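Local atomic coordinates of haloacid dehalogenase-like hydrolase (Klebsiella pneumoniae subsp. pneumoniae, PDB entry 3PGV), a protein that probably acts as a magnesium-dependent phosphatase of the Cof family in the haloacid dehalogenase-like superfamily, with a calcium ion bound at its metal site here. Residues A[37-41]-A[42-46]; A[178-181]-A[182-186]; A[194-197]-A[198-202]. All coordinates share one frame; numbering follows the deposited sequence.

Interaction 1 of 3, residues A[37-41]-A[42-46]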
loop_
_atom_site.group_PDB
_atom_site.type_symbol
_atom_site.label_atom_id
_atom_site.label_comp_id
_atom_site.label_asym_id
_atom_site.label_seq_id
_atom_site.Cartn_x
_atom_site.Cartn_y
_atom_site.Cartn_z
ATOM N N HIS A 37 1.315 11.503 -10.331
ATOM C CA HIS A 37 2.056 10.272 -9.995
ATOM C C HIS A 37 3.571 10.404 -10.125
ATOM O O HIS A 37 4.257 9.403 -10.358
ATOM C CB HIS A 37 1.537 9.071 -10.802
ATOM C CG HIS A 37 0.051 8.920 -10.768
ATOM N ND1 HIS A 37 -0.769 9.624 -11.653
ATOM C CD2 HIS A 37 -0.726 8.162 -9.956
ATOM C CE1 HIS A 37 -2.005 9.277 -11.352
ATOM N NE2 HIS A 37 -2.036 8.384 -10.345
ATOM N N PHE A 38 4.106 11.617 -9.911
ATOM C CA PHE A 38 5.542 11.843 -9.997
ATOM C C PHE A 38 6.131 12.229 -8.678
ATOM O O PHE A 38 5.455 12.844 -7.842
ATOM C CB PHE A 38 5.878 12.931 -11.044
ATOM C CG PHE A 38 5.366 12.660 -12.433
ATOM C CD1 PHE A 38 5.769 11.524 -13.133
ATOM C CD2 PHE A 38 4.549 13.577 -13.081
ATOM C CE1 PHE A 38 5.288 11.268 -14.423
ATOM C CE2 PHE A 38 4.089 13.334 -14.382
ATOM C CZ PHE A 38 4.469 12.184 -15.049
ATOM N N LEU A 39 7.426 11.946 -8.510
ATOM C CA LEU A 39 8.189 12.426 -7.383
ATOM C C LEU A 39 8.850 13.740 -7.815
ATOM O O LEU A 39 9.656 13.743 -8.750
ATOM C CB LEU A 39 9.258 11.384 -6.983
ATOM C CG LEU A 39 9.951 11.604 -5.648
ATOM C CD1 LEU A 39 8.973 11.508 -4.505
ATOM C CD2 LEU A 39 11.044 10.593 -5.450
ATOM N N THR A 40 8.396 14.867 -7.248
ATOM C CA THR A 40 8.897 16.180 -7.649
ATOM C C THR A 40 10.358 16.361 -7.252
ATOM O O THR A 40 10.790 15.827 -6.226
ATOM C CB THR A 40 8.032 17.306 -7.045
ATOM O OG1 THR A 40 8.173 17.291 -5.628
ATOM C CG2 THR A 40 6.556 17.209 -7.453
ATOM N N PRO A 41 11.110 17.220 -7.978
ATOM C CA PRO A 41 12.488 17.521 -7.549
ATOM C C PRO A 41 12.551 18.059 -6.107
ATOM O O PRO A 41 13.516 17.770 -5.379
ATOM C CB PRO A 41 12.948 18.571 -8.569
ATOM C CG PRO A 41 12.092 18.330 -9.766
ATOM C CD PRO A 41 10.758 17.945 -9.216
ATOM N N TYR A 42 11.489 18.796 -5.674
ATOM C CA TYR A 42 11.389 19.317 -4.307
ATOM C C TYR A 42 11.316 18.174 -3.312
ATOM O O TYR A 42 11.963 18.228 -2.262
ATOM C CB TYR A 42 10.148 20.236 -4.158
ATOM C CG TYR A 42 9.987 20.814 -2.764
ATOM C CD1 TYR A 42 9.284 20.129 -1.781
ATOM C CD2 TYR A 42 10.552 22.039 -2.427
ATOM C CE1 TYR A 42 9.166 20.635 -0.489
ATOM C CE2 TYR A 42 10.427 22.565 -1.143
ATOM C CZ TYR A 42 9.723 21.865 -0.180
ATOM O OH TYR A 42 9.581 22.391 1.076
ATOM N N ALA A 43 10.523 17.133 -3.636
ATOM C CA ALA A 43 10.382 15.984 -2.763
ATOM C C ALA A 43 11.671 15.172 -2.747
ATOM O O ALA A 43 12.156 14.843 -1.669
ATOM C CB ALA A 43 9.200 15.120 -3.205
ATOM N N LYS A 44 12.309 14.957 -3.942
ATOM C CA LYS A 44 13.615 14.249 -4.023
ATOM C C LYS A 44 14.650 14.938 -3.163
ATOM O O LYS A 44 15.384 14.274 -2.448
ATOM C CB LYS A 44 14.122 14.167 -5.476
ATOM C CG LYS A 44 13.331 13.223 -6.356
ATOM C CD LYS A 44 13.684 13.415 -7.818
ATOM C CE LYS A 44 12.776 12.638 -8.734
ATOM N NZ LYS A 44 12.835 13.157 -10.125
ATOM N N GLU A 45 14.698 16.280 -3.214
ATOM C CA GLU A 45 15.652 17.068 -2.444
ATOM C C GLU A 45 15.383 16.966 -0.942
ATOM O O GLU A 45 16.332 16.890 -0.156
ATOM C CB GLU A 45 15.657 18.540 -2.920
ATOM C CG GLU A 45 16.732 19.419 -2.271
ATOM C CD GLU A 45 18.183 18.997 -2.491
ATOM O OE1 GLU A 45 18.432 18.107 -3.338
ATOM O OE2 GLU A 45 19.074 19.582 -1.831
ATOM N N THR A 46 14.093 16.868 -0.548
ATOM C CA THR A 46 13.712 16.703 0.863
ATOM C C THR A 46 14.230 15.372 1.413
ATOM O O THR A 46 14.758 15.334 2.526
ATOM C CB THR A 46 12.191 16.844 1.033
ATOM O OG1 THR A 46 11.772 18.068 0.425
ATOM C CG2 THR A 46 11.758 16.808 2.502
#

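Interaction 2 of 3, residues A[178-181]-A[182-186]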
loop_
_atom_site.group_PDB
_atom_site.type_symbol
_atom_site.label_atom_id
_atom_site.label_comp_id
_atom_site.label_asym_id
_atom_site.label_seq_id
_atom_site.Cartn_x
_atom_site.Cartn_y
_atom_site.Cartn_z
ATOM N N PRO A 178 -21.022 -4.256 0.083
ATOM C CA PRO A 178 -21.536 -5.513 0.658
ATOM C C PRO A 178 -20.531 -6.667 0.542
ATOM O O PRO A 178 -20.548 -7.574 1.381
ATOM C CB PRO A 178 -22.820 -5.781 -0.145
ATOM C CG PRO A 178 -23.127 -4.496 -0.836
ATOM C CD PRO A 178 -21.818 -3.842 -1.083
ATOM N N LEU A 179 -19.633 -6.625 -0.487
ATOM C CA LEU A 179 -18.594 -7.649 -0.650
ATOM C C LEU A 179 -17.548 -7.522 0.466
ATOM O O LEU A 179 -17.066 -8.543 0.988
ATOM C CB LEU A 179 -17.926 -7.556 -2.052
ATOM C CG LEU A 179 -16.780 -8.585 -2.347
ATOM C CD1 LEU A 179 -17.260 -10.011 -2.211
ATOM C CD2 LEU A 179 -16.179 -8.361 -3.745
ATOM N N GLU A 180 -17.247 -6.266 0.884
ATOM C CA GLU A 180 -16.331 -6.002 2.000
ATOM C C GLU A 180 -16.882 -6.623 3.285
ATOM O O GLU A 180 -16.159 -7.343 3.984
ATOM C CB GLU A 180 -16.126 -4.485 2.182
ATOM C CG GLU A 180 -15.207 -4.138 3.337
ATOM C CD GLU A 180 -15.041 -2.654 3.602
ATOM O OE1 GLU A 180 -16.009 -1.900 3.363
ATOM O OE2 GLU A 180 -14.001 -2.268 4.177
ATOM N N GLN A 181 -18.190 -6.391 3.563
ATOM C CA GLN A 181 -18.854 -6.922 4.738
ATOM C C GLN A 181 -18.888 -8.425 4.758
ATOM O O GLN A 181 -18.687 -9.013 5.810
ATOM C CB GLN A 181 -20.291 -6.361 4.854
ATOM C CG GLN A 181 -20.401 -5.188 5.795
ATOM C CD GLN A 181 -20.264 -5.601 7.254
ATOM O OE1 GLN A 181 -19.658 -4.899 8.064
ATOM N NE2 GLN A 181 -20.818 -6.758 7.615
ATOM N N ALA A 182 -19.257 -9.058 3.629
ATOM C CA ALA A 182 -19.397 -10.520 3.572
ATOM C C ALA A 182 -18.067 -11.227 3.824
ATOM O O ALA A 182 -18.035 -12.238 4.521
ATOM C CB ALA A 182 -19.971 -10.942 2.228
HETATM N N MSE A 183 -16.956 -10.673 3.288
HETATM C CA MSE A 183 -15.640 -11.279 3.450
HETATM C C MSE A 183 -15.126 -11.133 4.858
HETATM O O MSE A 183 -14.632 -12.102 5.416
HETATM C CB MSE A 183 -14.645 -10.727 2.417
HETATM C CG MSE A 183 -15.026 -11.093 0.969
HETATM SE SE MSE A 183 -13.700 -10.581 -0.321
HETATM C CE MSE A 183 -13.650 -8.659 0.034
ATOM N N ASN A 184 -15.338 -9.946 5.491
ATOM C CA ASN A 184 -14.977 -9.741 6.908
ATOM C C ASN A 184 -15.737 -10.692 7.814
ATOM O O ASN A 184 -15.142 -11.306 8.705
ATOM C CB ASN A 184 -15.193 -8.267 7.345
ATOM C CG ASN A 184 -14.095 -7.330 6.857
ATOM O OD1 ASN A 184 -12.924 -7.721 6.713
ATOM N ND2 ASN A 184 -14.422 -6.047 6.688
ATOM N N ALA A 185 -17.032 -10.884 7.551
ATOM C CA ALA A 185 -17.842 -11.810 8.356
ATOM C C ALA A 185 -17.421 -13.268 8.106
ATOM O O ALA A 185 -17.447 -14.080 9.026
ATOM C CB ALA A 185 -19.326 -11.623 8.042
ATOM N N ARG A 186 -17.031 -13.590 6.856
ATOM C CA ARG A 186 -16.644 -14.946 6.467
ATOM C C ARG A 186 -15.316 -15.408 7.100
ATOM O O ARG A 186 -15.229 -16.546 7.561
ATOM C CB ARG A 186 -16.589 -15.067 4.936
ATOM C CG ARG A 186 -16.188 -16.442 4.442
ATOM C CD ARG A 186 -16.392 -16.572 2.959
ATOM N NE ARG A 186 -15.916 -17.865 2.488
ATOM C CZ ARG A 186 -16.235 -18.390 1.314
ATOM N NH1 ARG A 186 -17.060 -17.748 0.497
ATOM N NH2 ARG A 186 -15.755 -19.571 0.958
HETATM O O HOH W 1 -12.854 -3.785 5.975
#

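Interaction 3 of 3, residues A[194-197]-A[198-202]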
loop_
_atom_site.group_PDB
_atom_site.type_symbol
_atom_site.label_atom_id
_atom_site.label_comp_id
_atom_site.label_asym_id
_atom_site.label_seq_id
_atom_site.Cartn_x
_atom_site.Cartn_y
_atom_site.Cartn_z
ATOM N N SER A 194 -9.274 -4.236 2.834
ATOM C CA SER A 194 -9.171 -2.774 2.757
ATOM C C SER A 194 -9.445 -2.253 1.372
ATOM O O SER A 194 -8.908 -2.787 0.397
ATOM C CB SER A 194 -7.785 -2.305 3.203
ATOM O OG SER A 194 -7.557 -2.549 4.579
ATOM N N PHE A 195 -10.164 -1.116 1.279
ATOM C CA PHE A 195 -10.241 -0.372 0.024
ATOM C C PHE A 195 -8.926 0.399 -0.155
ATOM O O PHE A 195 -8.347 0.844 0.827
ATOM C CB PHE A 195 -11.405 0.643 0.056
ATOM C CG PHE A 195 -12.766 0.083 -0.270
ATOM C CD1 PHE A 195 -13.208 0.007 -1.588
ATOM C CD2 PHE A 195 -13.649 -0.270 0.741
ATOM C CE1 PHE A 195 -14.475 -0.467 -1.884
ATOM C CE2 PHE A 195 -14.917 -0.746 0.441
ATOM C CZ PHE A 195 -15.324 -0.845 -0.868
ATOM N N SER A 196 -8.474 0.577 -1.387
ATOM C CA SER A 196 -7.392 1.512 -1.681
ATOM C C SER A 196 -8.056 2.743 -2.316
ATOM O O SER A 196 -8.347 3.706 -1.606
ATOM C CB SER A 196 -6.350 0.879 -2.609
ATOM O OG SER A 196 -6.941 0.324 -3.769
ATOM N N THR A 197 -8.523 2.610 -3.568
ATOM C CA THR A 197 -9.390 3.609 -4.176
ATOM C C THR A 197 -10.838 3.187 -3.890
ATOM O O THR A 197 -11.048 2.129 -3.305
ATOM C CB THR A 197 -9.119 3.718 -5.689
ATOM O OG1 THR A 197 -9.496 2.491 -6.327
ATOM C CG2 THR A 197 -7.663 4.074 -6.006
ATOM N N LEU A 198 -11.831 3.982 -4.319
ATOM C CA LEU A 198 -13.240 3.607 -4.132
ATOM C C LEU A 198 -13.600 2.387 -4.987
ATOM O O LEU A 198 -14.593 1.702 -4.710
ATOM C CB LEU A 198 -14.183 4.783 -4.516
ATOM C CG LEU A 198 -14.216 6.001 -3.586
ATOM C CD1 LEU A 198 -15.333 6.934 -3.990
ATOM C CD2 LEU A 198 -14.423 5.593 -2.157
ATOM N N THR A 199 -12.824 2.155 -6.052
ATOM C CA THR A 199 -13.110 1.132 -7.053
ATOM C C THR A 199 -12.241 -0.099 -6.905
ATOM O O THR A 199 -12.277 -0.975 -7.773
ATOM C CB THR A 199 -12.941 1.729 -8.456
ATOM O OG1 THR A 199 -11.612 2.246 -8.567
ATOM C CG2 THR A 199 -13.974 2.823 -8.757
ATOM N N CYS A 200 -11.433 -0.167 -5.836
ATOM C CA CYS A 200 -10.525 -1.290 -5.643
ATOM C C CYS A 200 -10.568 -1.806 -4.214
ATOM O O CYS A 200 -10.081 -1.143 -3.302
ATOM C CB CYS A 200 -9.111 -0.915 -6.065
ATOM S SG CYS A 200 -7.946 -2.294 -6.044
ATOM N N LEU A 201 -11.209 -2.969 -4.011
ATOM C CA LEU A 201 -11.340 -3.605 -2.695
ATOM C C LEU A 201 -10.307 -4.705 -2.571
ATOM O O LEU A 201 -10.339 -5.661 -3.346
ATOM C CB LEU A 201 -12.768 -4.173 -2.530
ATOM C CG LEU A 201 -13.093 -4.824 -1.173
ATOM C CD1 LEU A 201 -12.868 -3.837 -0.014
ATOM C CD2 LEU A 201 -14.503 -5.354 -1.160
ATOM N N GLU A 202 -9.350 -4.549 -1.637
ATOM C CA GLU A 202 -8.197 -5.445 -1.525
ATOM C C GLU A 202 -8.259 -6.376 -0.345
ATOM O O GLU A 202 -8.802 -6.020 0.716
ATOM C CB GLU A 202 -6.892 -4.638 -1.505
ATOM C CG GLU A 202 -6.878 -3.533 -2.552
ATOM C CD GLU A 202 -5.523 -2.968 -2.902
ATOM O OE1 GLU A 202 -4.502 -3.550 -2.474
ATOM O OE2 GLU A 202 -5.481 -2.022 -3.712
#

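Interaction 1 of 3, residues A[37-41]-A[42-46]
Leu39 lies against the start of helix 41-51 with both methyl branches. Its CD1 meets Ala43 CB at 3.8 Å, and CD2 touches Lys44 CG at 3.6 Å. CG stands anti to the backbone N (chi1 -168°), and with chi2 at 64° this places the two methyls against Ala43 and Lys44. The lysine chain runs extended back over the loop, and its CE comes within 3.3 Å of Leu39 O. Leu39 also touches Leu32 and Leu75, of helices 28-32 and 69-75. Thr40 sits at the N-cap. Its OG1 is turned between the backbone N and the carbonyl carbon (chi1 66°) and accepts from Ala43 N at 3.1 Å. The same hydroxyl is hydrogen-bonded to Asp273 OD2, which links the cap to the segment just before helix 274-283. Thr40 O takes Lys44 N at 2.9 Å. Pro41 is the first residue of the helix, where no backbone N-H is needed. Its O accepts from Glu45 N at 2.9 Å. At the next residue, Tyr42 O is gripped by Thr46 N and Thr46 OG1 from opposite faces of its plane, and Arg280 NH2 binds it too. This is a threonine N-cap followed by proline at N1, a classic helix start.

Interaction 2 of 3, residues A[178-181]-A[182-186]
Two successive turns of helix 173-187 meet here, on the helix that packs against the smaller, six-stranded sheet. Met183, a selenomethionine, comes back over Leu179 one turn earlier. Its CE lies 3.9 Å from Leu179 CG, and Leu179 CD1 is 4.0 Å from Met183 CG. The end of the selenomethionine bends at its last torsion (chi3 -59°), which brings CE back toward Leu179. CE also comes within 3.5 Å of Leu179 O. Both side chains continue onto Phe168 and Leu201 of the sheet.

Glu180 and Asn184 leave the helix side by side, pointing the same way. Their carboxylate and amide planes are 42° apart. They do not bond directly: a water joins them, donating to Glu180 OE2 at 2.6 Å and accepting from Asn184 ND2 at 2.8 Å. OE2 also forms a salt bridge with Arg256.

The backbone carries the i to i+4 bonds of a helix. Ala182 N binds Pro178 O, and Ala185 N binds Gln181 O, both at 3.0 Å.

The contact has an apolar and a polar side. Leu179 and Met183 pack on the sheet. Beside them, the carboxylate of the buried Glu180 is held by Arg256 and the bridging water, which would probably favour its charged form.

Interaction 3 of 3, residues A[194-197]-A[198-202]
Ser194 and Glu202 form an antiparallel hydrogen-bonded pair. Ser194 N donates to Glu202 O at 2.8 Å, and Glu202 N donates to Ser194 O at 2.7 Å. Ser196 N then reaches Cys200 O at 3.0 Å. A type I turn from Thr197 to Cys200 closes the loop, with only a weak bond from Cys200 N to Thr197 O at 3.4 Å.

Side-chain hydrogen bonds brace the same loop. Ser196 OG donates to Glu202 OE2 at 2.8 Å. It meets the carboxylate on its anti side, 31° out of plane. The hydroxyl is turned between its own backbone N and carbonyl carbon (chi1 52°), which directs it at the glutamate. The other oxygen, Glu202 OE1, makes a salt bridge to Lys165, so the carboxylate is held from both of its oxygens. Within the turn, the hydroxyls of Thr197 and Thr199 share a hydrogen bond, OG1 to OG1, at 3.1 Å. The turn reaches toward the calcium site: the side chain of Thr197 is about 7 Å from that of Asp29.

The apolar part is a CH-pi contact in the non-hydrogen-bonded pair of Phe195 and Leu201. Leu201 CD1 sits over one face of the phenylalanine ring, 3.7 Å from its centroid and 11° off the normal.

Phe195 and Leu201 lie on the face turned to helix 173-187, where the ring meets Leu176 and Leu177. Ser194 and Glu202 point to the other face. Strand 191-195 is an edge of the six-stranded sheet. Strand 200-205 is its inner neighbour and lies beside strand 163-169, with Cys200 and Glu202 touching Phe167.

How the interactions relate
Along the chain the contacts come in series: 37-46, then 178-186, then 194-202. Interaction 1 belongs to the part of the fold with the eight-stranded sheet and the calcium site. Interactions 2 and 3 belong to the part built on the six-stranded sheet. Their centres are 13 Å apart, and they touch where helix 173-187 packs on the hairpin: Met183 CE lies 3.6 Å from Leu201 CD2. Interactions 1 and 2 lie on opposite sides of the chain's centre, 38 Å between centres. Interaction 3 comes closer to interaction 1 than interaction 2 does, about 8 Å against about 22 Å between nearest atoms. Its turn approaches the metal site, consistent with a cap domain closing over the active site, as in related phosphatases.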